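Local coordinates for putative 4-Hydroxy-2-oxoglutarate aldolase / 2-dehydro-3-deoxyphosphogluconate aldolase (PDB 3LM7), which is a putative aldolase of the KDGP aldolase family, with a TIM-barrel type of fold, whose precise function remains uncertain, at residues 52-55 against 56-60. Sequence-based numbering, arbitrary orientation.
Sequences SAVK and DMREY
The carbonyl oxygen of Val54 accepts the backbone N-H of Arg58, N to O 2.8 Å, with an N-H...O angle of 163°, a regular i to i+4 helical bond. Met57 N reaches Ala53 O equally closely, at 2.8 Å, whereas Glu59 N to Lys55 O is longer at 3.2 Å, and Asp56 N bonds Ser52 O. Beside this backbone ladder, Val54 and Arg58 run side by side in the same direction. Methyl CG1 of Val54, placed anti to the backbone N (chi1 171°), sits over the centre of one guanidinium face, 3.4 Å from Arg58 CZ; the Arg58 chain, extended from CG to NE, runs alongside Val54, so that its guanidinium comes level with the methyl. Arg58 NH2 makes a weak hydrogen bond to Gln89 O. One residue further on, the pair Lys55 and Glu59 is likewise spaced i to i+4, with NZ and OE2 4.3 Å apart, beyond salt-bridge range, so any attraction is probably modest. Asp56 is tied more firmly, by a salt bridge from OD1 to Lys24 NZ and a hydrogen bond between OD2 and Tyr47 OH. On the buried side, selenomethionine Met57 brings CE to 4.4 Å from Ala53 CB, and both side chains touch Ile86 of helix 80-90. Helix 50-63, the crossover between parallel strands 38-43 and 68-71, is thus amphipathic: apolar groups face the barrel and its neighbouring helix, while the Lys55-Glu59 pair lies on the exposed side.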
loop_
_atom_site.group_PDB
_atom_site.type_symbol
_atom_site.label_atom_id
_atom_site.label_comp_id
_atom_site.label_asym_id
_atom_site.label_seq_id
_atom_site.Cartn_x
_atom_site.Cartn_y
_atom_site.Cartn_z
ATOM N N SER A 52 8.169 33.883 10.113
ATOM C CA SER A 52 6.790 34.080 10.573
ATOM C C SER A 52 5.913 32.919 10.177
ATOM O O SER A 52 5.107 32.468 10.985
ATOM C CB SER A 52 6.187 35.390 10.049
ATOM O OG SER A 52 6.306 35.496 8.632
ATOM N N ALA A 53 6.055 32.438 8.941
ATOM C CA ALA A 53 5.327 31.225 8.525
ATOM C C ALA A 53 5.671 30.015 9.440
ATOM O O ALA A 53 4.780 29.288 9.886
ATOM C CB ALA A 53 5.600 30.924 7.025
ATOM N N VAL A 54 6.963 29.799 9.708
ATOM C CA VAL A 54 7.385 28.695 10.556
ATOM C C VAL A 54 6.722 28.827 11.929
ATOM O O VAL A 54 6.068 27.907 12.405
ATOM C CB VAL A 54 8.928 28.662 10.689
ATOM C CG1 VAL A 54 9.344 27.629 11.783
ATOM C CG2 VAL A 54 9.552 28.316 9.303
ATOM N N LYS A 55 6.885 29.995 12.558
ATOM C CA LYS A 55 6.314 30.250 13.888
ATOM C C LYS A 55 4.812 29.919 13.876
ATOM O O LYS A 55 4.329 29.144 14.693
ATOM C CB LYS A 55 6.539 31.748 14.204
ATOM C CG LYS A 55 6.784 32.054 15.665
ATOM C CD LYS A 55 7.091 33.558 15.864
ATOM C CE LYS A 55 7.187 33.886 17.357
ATOM N NZ LYS A 55 6.360 32.894 18.150
ATOM N N ASP A 56 4.071 30.464 12.909
ATOM C CA ASP A 56 2.641 30.326 12.953
ATOM C C ASP A 56 2.222 28.894 12.700
ATOM O O ASP A 56 1.309 28.386 13.346
ATOM C CB ASP A 56 1.941 31.265 11.973
ATOM C CG ASP A 56 0.483 31.579 12.415
ATOM O OD1 ASP A 56 0.342 31.977 13.578
ATOM O OD2 ASP A 56 -0.478 31.462 11.612
HETATM N N MSE A 57 2.870 28.250 11.724
HETATM C CA MSE A 57 2.551 26.857 11.407
HETATM C C MSE A 57 2.932 25.875 12.533
HETATM O O MSE A 57 2.255 24.889 12.746
HETATM C CB MSE A 57 3.224 26.455 10.052
HETATM C CG MSE A 57 2.642 27.290 8.918
HETATM SE SE MSE A 57 3.187 26.467 7.241
HETATM C CE MSE A 57 2.626 27.870 6.005
ATOM N N ARG A 58 3.991 26.173 13.287
ATOM C CA ARG A 58 4.262 25.407 14.504
ATOM C C ARG A 58 3.115 25.537 15.513
ATOM O O ARG A 58 2.731 24.566 16.166
ATOM C CB ARG A 58 5.588 25.863 15.129
ATOM C CG ARG A 58 6.724 25.104 14.514
ATOM C CD ARG A 58 8.036 25.729 14.956
ATOM N NE ARG A 58 9.200 25.097 14.359
ATOM C CZ ARG A 58 10.411 25.672 14.383
ATOM N NH1 ARG A 58 10.582 26.863 14.994
ATOM N NH2 ARG A 58 11.463 25.046 13.870
ATOM N N GLU A 59 2.520 26.720 15.616
ATOM C CA GLU A 59 1.363 26.841 16.501
ATOM C C GLU A 59 0.170 25.965 16.017
ATOM O O GLU A 59 -0.482 25.300 16.826
ATOM C CB GLU A 59 0.951 28.327 16.640
ATOM C CG GLU A 59 2.003 29.222 17.240
ATOM C CD GLU A 59 1.533 30.702 17.376
ATOM O OE1 GLU A 59 0.337 30.937 17.604
ATOM O OE2 GLU A 59 2.387 31.590 17.256
ATOM N N TYR A 60 -0.149 25.975 14.709
ATOM C CA TYR A 60 -1.183 25.084 14.182
ATOM C C TYR A 60 -0.839 23.634 14.448
ATOM O O TYR A 60 -1.718 22.845 14.818
ATOM C CB TYR A 60 -1.299 25.250 12.631
ATOM C CG TYR A 60 -2.187 26.354 12.154
ATOM C CD1 TYR A 60 -1.668 27.609 11.850
ATOM C CD2 TYR A 60 -3.548 26.161 12.008
ATOM C CE1 TYR A 60 -2.483 28.642 11.418
ATOM C CE2 TYR A 60 -4.392 27.234 11.516
ATOM C CZ TYR A 60 -3.818 28.420 11.205
ATOM O OH TYR A 60 -4.559 29.455 10.739
#